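Local coordinates for protein gamma-glutamyl-gamma-aminobutyrate hydrolase PuuD (Escherichia coli, PDB 6VTV) that hydrolyses the gamma-glutamyl linkage of gamma-glutamyl-gamma-aminobutyrate, releasing 4-aminobutanoate and L-glutamate in the last step of putrescine breakdown, at residues 11-16 / 45-50; 15-20 / 94-99; 69-74 / 112-117. All blocks are in the same frame, centred on the assembly; numbering follows the deposited sequence.

Contact 1: residues 11-16 / 45-50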
# COMPACT_ATOMS: atom_id res chain seq x y z
N ASN B 11 12.64 5.34 12.98
CA ASN B 11 12.46 4.28 12.00
C ASN B 11 12.54 4.84 10.59
O ASN B 11 11.72 5.69 10.22
CB ASN B 11 11.12 3.59 12.22
CG ASN B 11 10.91 3.19 13.67
OD1 ASN B 11 10.31 3.94 14.45
ND2 ASN B 11 11.41 2.02 14.05
N PRO B 12 13.51 4.40 9.78
CA PRO B 12 13.63 4.95 8.42
C PRO B 12 12.41 4.64 7.58
O PRO B 12 11.78 3.58 7.71
CB PRO B 12 14.88 4.24 7.87
CG PRO B 12 15.64 3.79 9.08
CD PRO B 12 14.60 3.47 10.11
N VAL B 13 12.07 5.57 6.69
CA VAL B 13 10.94 5.41 5.79
C VAL B 13 11.35 4.48 4.66
O VAL B 13 12.30 4.76 3.92
CB VAL B 13 10.46 6.76 5.24
CG1 VAL B 13 9.27 6.56 4.32
CG2 VAL B 13 10.12 7.71 6.38
N ILE B 14 10.64 3.37 4.51
CA ILE B 14 10.93 2.36 3.49
C ILE B 14 9.79 2.37 2.48
O ILE B 14 8.64 2.07 2.82
CB ILE B 14 11.11 0.97 4.11
CG1 ILE B 14 12.10 1.02 5.28
CG2 ILE B 14 11.59 -0.02 3.06
CD1 ILE B 14 13.47 1.53 4.91
N GLY B 15 10.11 2.71 1.23
CA GLY B 15 9.14 2.62 0.16
C GLY B 15 9.05 1.21 -0.38
O GLY B 15 10.06 0.63 -0.80
N VAL B 16 7.85 0.63 -0.38
CA VAL B 16 7.63 -0.76 -0.77
C VAL B 16 6.82 -0.78 -2.06
O VAL B 16 5.67 -0.31 -2.09
CB VAL B 16 6.93 -1.56 0.34
CG1 VAL B 16 7.02 -3.04 0.04
CG2 VAL B 16 7.55 -1.24 1.69
N LEU B 45 9.98 1.81 8.81
CA LEU B 45 8.64 2.38 8.68
C LEU B 45 8.20 2.22 7.23
O LEU B 45 8.58 3.03 6.37
CB LEU B 45 8.62 3.85 9.10
CG LEU B 45 7.27 4.51 9.41
CD1 LEU B 45 7.47 5.69 10.35
CD2 LEU B 45 6.55 4.96 8.14
N PRO B 46 7.41 1.20 6.90
CA PRO B 46 7.07 0.95 5.50
C PRO B 46 5.88 1.78 5.03
O PRO B 46 4.91 1.99 5.76
CB PRO B 46 6.72 -0.54 5.50
CG PRO B 46 6.13 -0.77 6.85
CD PRO B 46 6.88 0.15 7.80
N ILE B 47 5.97 2.24 3.79
CA ILE B 47 4.85 2.84 3.08
C ILE B 47 4.78 2.19 1.71
O ILE B 47 5.80 2.05 1.03
CB ILE B 47 4.98 4.38 2.97
CG1 ILE B 47 6.31 4.78 2.34
CG2 ILE B 47 4.82 5.02 4.34
CD1 ILE B 47 6.36 6.23 1.91
N ALA B 48 3.58 1.78 1.31
CA ALA B 48 3.39 1.06 0.06
C ALA B 48 3.23 2.03 -1.10
O ALA B 48 2.52 3.04 -0.98
CB ALA B 48 2.18 0.13 0.15
N LEU B 49 3.89 1.73 -2.21
CA LEU B 49 3.94 2.63 -3.35
C LEU B 49 3.11 2.10 -4.50
O LEU B 49 3.46 1.07 -5.10
CB LEU B 49 5.39 2.83 -3.80
CG LEU B 49 6.39 3.17 -2.70
CD1 LEU B 49 7.81 3.20 -3.25
CD2 LEU B 49 6.04 4.50 -2.04
N PRO B 50 2.00 2.75 -4.86
CA PRO B 50 1.22 2.30 -6.02
C PRO B 50 1.94 2.56 -7.33
O PRO B 50 2.85 3.39 -7.42
CB PRO B 50 -0.07 3.13 -5.93
CG PRO B 50 -0.05 3.78 -4.58
CD PRO B 50 1.38 3.89 -4.17
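Ile47 and Val13 meet on one face of a parallel strand pair, and the side chain of Ile47 can be followed outward. Its CB starts on the face that also carries Val13 and Leu45. Ile47 CG1 sits between the backbone N and the carbonyl carbon (chi1 54°), the crowded position, where it passes 3.6 Å from Ile14 O and also brushes Val13 CG1. At the tip, Ile47 CD1 lies 3.8 Å from Val13 CG1, the two side chains crossing obliquely, and Leu66 in a nearby loop packs against both residues. Farther on, Leu49 CD1 lies 3.7 Å from Gly15 CA, over backbone that bears no side chain. On the other face Val16 and Pro46 lie side by side, Val16 CG2 4.0 Å from Pro46 CB; helix 33-42 packs on Pro46, and Leu31 touches both Val16 and Ala48. Five backbone hydrogen bonds join the strands: Leu45 N to Pro12 O, Ile14 N to Leu45 O, Ile47 N to Ile14 O, Val16 N to Ile47 O and Leu49 N to Val16 O. Pro46 has no N-H, but its CA makes a CA-H...O contact of 3.3 Å with Ile14 O. Before the strand, Asn11 CB touches Leu45 CB, while Asn11 OD1 accepts a hydrogen bond from Gln61 of the second subunit. With strand 26-32 and helix 33-42 between them in sequence, and that helix packed on one face, strands 13-23 and 45-49 are typical of the parallel sheet in the class I glutamine amidotransferase fold, to which peptidase C26 enzymes belong.

Contact 2: residues 15-20 / 94-99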
# COMPACT_ATOMS: atom_id res chain seq x y z
N GLY B 15 10.11 2.71 1.23
CA GLY B 15 9.14 2.62 0.16
C GLY B 15 9.05 1.21 -0.38
O GLY B 15 10.06 0.63 -0.80
N VAL B 16 7.85 0.63 -0.38
CA VAL B 16 7.63 -0.76 -0.77
C VAL B 16 6.82 -0.78 -2.06
O VAL B 16 5.67 -0.31 -2.09
CB VAL B 16 6.93 -1.56 0.34
CG1 VAL B 16 7.02 -3.04 0.04
CG2 VAL B 16 7.55 -1.24 1.69
N VAL B 17 7.41 -1.33 -3.12
CA VAL B 17 6.73 -1.42 -4.40
C VAL B 17 5.62 -2.46 -4.32
O VAL B 17 5.84 -3.59 -3.87
CB VAL B 17 7.73 -1.75 -5.52
CG1 VAL B 17 7.00 -2.14 -6.80
CG2 VAL B 17 8.65 -0.56 -5.77
N MET B 18 4.43 -2.08 -4.77
CA MET B 18 3.27 -2.95 -4.70
C MET B 18 3.11 -3.76 -5.98
O MET B 18 3.80 -3.54 -6.98
CB MET B 18 2.01 -2.13 -4.43
CG MET B 18 2.13 -1.17 -3.26
SD MET B 18 0.66 -0.16 -3.06
CE MET B 18 -0.46 -1.37 -2.37
N CYS B 19 2.19 -4.72 -5.94
CA CYS B 19 1.84 -5.54 -7.09
C CYS B 19 0.37 -5.33 -7.44
O CYS B 19 -0.43 -4.87 -6.62
CB CYS B 19 2.08 -7.03 -6.81
SG CYS B 19 3.77 -7.46 -6.34
N ARG B 20 0.02 -5.67 -8.68
CA ARG B 20 -1.33 -5.50 -9.18
C ARG B 20 -2.09 -6.82 -9.13
O ARG B 20 -1.55 -7.87 -9.50
CB ARG B 20 -1.33 -4.96 -10.61
CG ARG B 20 -2.69 -4.55 -11.14
CD ARG B 20 -2.52 -3.61 -12.33
NE ARG B 20 -3.70 -2.79 -12.60
CZ ARG B 20 -4.48 -2.96 -13.67
NH1 ARG B 20 -4.20 -3.91 -14.55
NH2 ARG B 20 -5.52 -2.17 -13.86
N PRO B 94 2.87 -5.35 -15.93
CA PRO B 94 3.56 -4.22 -16.58
C PRO B 94 3.63 -2.98 -15.71
O PRO B 94 4.62 -2.23 -15.80
CB PRO B 94 2.73 -3.99 -17.85
CG PRO B 94 2.06 -5.31 -18.10
CD PRO B 94 1.74 -5.84 -16.74
N GLY B 95 2.62 -2.74 -14.88
CA GLY B 95 2.66 -1.57 -14.01
C GLY B 95 3.78 -1.65 -12.99
O GLY B 95 4.49 -0.66 -12.77
N ARG B 96 3.96 -2.81 -12.36
CA ARG B 96 5.07 -2.97 -11.43
C ARG B 96 6.41 -2.87 -12.14
O ARG B 96 7.35 -2.26 -11.62
CB ARG B 96 4.96 -4.31 -10.69
CG ARG B 96 6.29 -4.78 -10.13
CD ARG B 96 6.16 -5.42 -8.76
NE ARG B 96 7.48 -5.69 -8.19
CZ ARG B 96 7.69 -6.33 -7.05
NH1 ARG B 96 6.67 -6.79 -6.35
NH2 ARG B 96 8.93 -6.52 -6.62
N ASP B 97 6.51 -3.46 -13.34
CA ASP B 97 7.71 -3.30 -14.15
C ASP B 97 8.06 -1.83 -14.33
O ASP B 97 9.22 -1.43 -14.15
CB ASP B 97 7.51 -3.97 -15.51
CG ASP B 97 7.65 -5.47 -15.46
OD1 ASP B 97 7.94 -6.02 -14.38
OD2 ASP B 97 7.46 -6.12 -16.52
N LEU B 98 7.07 -1.02 -14.69
CA LEU B 98 7.30 0.40 -14.90
C LEU B 98 7.82 1.07 -13.64
O LEU B 98 8.82 1.80 -13.67
CB LEU B 98 6.01 1.07 -15.37
CG LEU B 98 6.14 2.38 -16.14
CD1 LEU B 98 6.83 2.17 -17.48
CD2 LEU B 98 4.76 3.01 -16.33
N LEU B 99 7.15 0.83 -12.51
CA LEU B 99 7.57 1.46 -11.25
C LEU B 99 8.91 0.92 -10.78
O LEU B 99 9.76 1.69 -10.31
CB LEU B 99 6.50 1.25 -10.18
CG LEU B 99 6.83 1.80 -8.79
CD1 LEU B 99 7.02 3.31 -8.84
CD2 LEU B 99 5.75 1.43 -7.78
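Val17 meets both Arg96 and Leu99 of helix 94-109. A first torsion that sets CG1 anti to the backbone N (chi1 168°) turns this methyl onto one face of the Arg96 guanidinium, with Val17 CG1 3.8 Å from Arg96 NE. The valine and Leu99 also reach toward each other tip to tip, Val17 CG1 lying 3.9 Å from Leu99 CD2, and Val17 CG2 approaches that leucine methyl from slightly farther away. At Met18 the side chain turns away from the helix, and it is the carbonyl that faces the arginine: Met18 O is 3.5 Å from Arg96 CD. Cys19 follows, its SG at the edge of the guanidinium near the group's plane; the modelled spacing there is too short to be relied on. Beyond it, Arg20 N donates to Asp93 OD1, while Asp93 OD2 takes the N-H of Arg96, linking this strand to the start of the helix through one carboxylate. The salt bridge from Arg96 NE to Glu123 would restrain the guanidinium; NH2 probably bonds to Pro72 O, though the modelled length is doubtful. Arg96 thus extends from the helix past Val17 and Met18 toward Pro72, and its side chain comes within about 8 Å of that of Cys118, the predicted nucleophile. A helix packed on a central sheet, with a buried arginine near the predicted active site, is in keeping with the alpha/beta fold of class I glutamine amidotransferases.

Contact 3: residues 69-74 / 112-117; sequences IYLPGS and IPIFAI
Tyr70 and Phe115 lie side by side on one face of the sheet, pointing the same way, with Tyr70 CE1 4.1 Å from Phe115 CD2. That tyrosine carbon approaches the phenylalanine ring at a slant. Ile117 CG1 stands 4.3 Å above one face of the Phe115 ring, offset toward the rim, and Phe241 of helix 235-254 meets this ring edge-to-face. Near the plane of the Tyr70 ring, at its edge, are Phe115 O, 3.5 Å from Tyr70 CD1, and Ile117 CD1, 3.7 Å from Tyr70 OH. Tyr70 CB leaves on the rings' face, and with CG anti to the backbone N (chi1 -174°) the ring's outer end comes nearer strand 114-117; its OH is hydrogen-bonded to Tyr35 O. Under the rings run two parallel strands at the centre of the alpha/beta fold, joined in sequence by helix 94-109 in a beta-alpha-beta crossover. The strand ending at Ile117 leads directly to Cys118, the predicted nucleophile, where helix 119-127 follows; this strand-turn-helix is consistent with the nucleophile elbow of class I glutamine amidotransferases. Four backbone hydrogen bonds fix the register: Ile69 N to Pro113 O, Phe115 N to Ile69 O, Leu71 N to Phe115 O and Ile117 N to Leu71 O. On the face opposite the rings, where helix 94-109 packs, Leu71 CB meets Ala116 CB at 3.8 Å, and Ile69 CB packs on Ile114 CG1 at 4.1 Å. At the entry to the pair, Ile69 CG1 touches Ile112 CG2. The side chain of Ile117 also packs against Pro227 and Glu228, the latter a predicted active-site residue.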
# COMPACT_ATOMS: atom_id res chain seq x y z
N ILE B 69 14.49 1.56 -0.38
CA ILE B 69 13.58 0.99 -1.37
C ILE B 69 13.49 -0.51 -1.13
O ILE B 69 14.52 -1.18 -0.96
CB ILE B 69 14.03 1.29 -2.81
CG1 ILE B 69 14.18 2.80 -3.02
CG2 ILE B 69 13.05 0.72 -3.82
CD1 ILE B 69 12.95 3.59 -2.64
N TYR B 70 12.27 -1.04 -1.14
CA TYR B 70 11.99 -2.43 -0.78
C TYR B 70 11.23 -3.06 -1.94
O TYR B 70 10.11 -2.66 -2.25
CB TYR B 70 11.18 -2.49 0.51
CG TYR B 70 10.95 -3.87 1.09
CD1 TYR B 70 11.89 -4.88 0.96
CD2 TYR B 70 9.78 -4.15 1.78
CE1 TYR B 70 11.67 -6.14 1.50
CE2 TYR B 70 9.54 -5.40 2.32
CZ TYR B 70 10.49 -6.39 2.18
OH TYR B 70 10.25 -7.63 2.72
N LEU B 71 11.85 -4.05 -2.59
CA LEU B 71 11.26 -4.72 -3.74
C LEU B 71 10.82 -6.13 -3.34
O LEU B 71 11.65 -7.05 -3.33
CB LEU B 71 12.25 -4.79 -4.91
CG LEU B 71 12.82 -3.47 -5.44
CD1 LEU B 71 13.70 -3.74 -6.64
CD2 LEU B 71 11.72 -2.49 -5.79
N PRO B 72 9.55 -6.34 -3.02
CA PRO B 72 9.10 -7.69 -2.64
C PRO B 72 9.05 -8.62 -3.83
O PRO B 72 9.07 -8.21 -4.99
CB PRO B 72 7.70 -7.45 -2.07
CG PRO B 72 7.57 -5.96 -1.90
CD PRO B 72 8.47 -5.35 -2.92
N GLY B 73 9.00 -9.91 -3.52
CA GLY B 73 8.74 -10.91 -4.54
C GLY B 73 7.28 -10.91 -4.95
O GLY B 73 6.43 -10.23 -4.37
N SER B 74 6.98 -11.71 -5.98
CA SER B 74 5.63 -11.78 -6.53
C SER B 74 5.55 -12.94 -7.51
O SER B 74 6.56 -13.32 -8.11
CB SER B 74 5.27 -10.46 -7.22
OG SER B 74 3.97 -10.52 -7.80
N ILE B 112 20.32 5.58 -2.67
CA ILE B 112 19.34 5.14 -1.67
C ILE B 112 19.44 3.63 -1.52
O ILE B 112 19.48 2.91 -2.53
CB ILE B 112 17.93 5.56 -2.10
CG1 ILE B 112 17.84 7.08 -2.26
CG2 ILE B 112 16.90 5.07 -1.09
CD1 ILE B 112 16.55 7.55 -2.89
N PRO B 113 19.49 3.11 -0.29
CA PRO B 113 19.60 1.66 -0.11
C PRO B 113 18.42 0.92 -0.73
O PRO B 113 17.28 1.38 -0.68
CB PRO B 113 19.64 1.49 1.41
CG PRO B 113 20.16 2.79 1.91
CD PRO B 113 19.60 3.83 0.98
N ILE B 114 18.71 -0.24 -1.32
CA ILE B 114 17.71 -1.10 -1.94
C ILE B 114 17.86 -2.51 -1.40
O ILE B 114 18.98 -3.03 -1.29
CB ILE B 114 17.84 -1.11 -3.48
CG1 ILE B 114 17.85 0.32 -4.04
CG2 ILE B 114 16.71 -1.91 -4.11
CD1 ILE B 114 18.13 0.38 -5.53
N PHE B 115 16.74 -3.13 -1.05
CA PHE B 115 16.70 -4.54 -0.70
C PHE B 115 15.61 -5.20 -1.54
O PHE B 115 14.44 -4.83 -1.44
CB PHE B 115 16.43 -4.75 0.80
CG PHE B 115 16.55 -6.18 1.24
CD1 PHE B 115 17.56 -6.99 0.74
CD2 PHE B 115 15.67 -6.72 2.16
CE1 PHE B 115 17.68 -8.30 1.14
CE2 PHE B 115 15.78 -8.03 2.57
CZ PHE B 115 16.79 -8.83 2.06
N ALA B 116 16.01 -6.17 -2.36
CA ALA B 116 15.13 -6.79 -3.34
C ALA B 116 15.02 -8.28 -3.08
O ALA B 116 16.01 -8.94 -2.75
CB ALA B 116 15.65 -6.53 -4.75
N ILE B 117 13.81 -8.82 -3.23
CA ILE B 117 13.50 -10.21 -2.91
C ILE B 117 12.88 -10.87 -4.14
O ILE B 117 11.89 -10.36 -4.68
CB ILE B 117 12.56 -10.32 -1.70
CG1 ILE B 117 13.26 -9.84 -0.43
CG2 ILE B 117 12.06 -11.75 -1.54
CD1 ILE B 117 12.39 -9.93 0.82

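All three contacts are buried, but contact 3 lies closest to the centre of the chain and touches no other subunit, whereas contacts 1 and 2 also reach the second subunit. Contacts 1 and 3 are parallel strand pairs in one sheet, with strand 13-23 between 45-49 and 68-71; Gly15 O and Tyr70 N, 2.8 Å apart, are joined by a backbone hydrogen bond. Contact 2 instead sets a helix against strand 13-23 without a hydrogen bond between its own segments; it uses the same strand as contact 1, with Val17 to Cys19 doing the work. Its helix connects the two strands of contact 3. Aliphatic packing dominates contact 1, aromatic rings enter in contact 3, and a buried charge distinguishes contact 2.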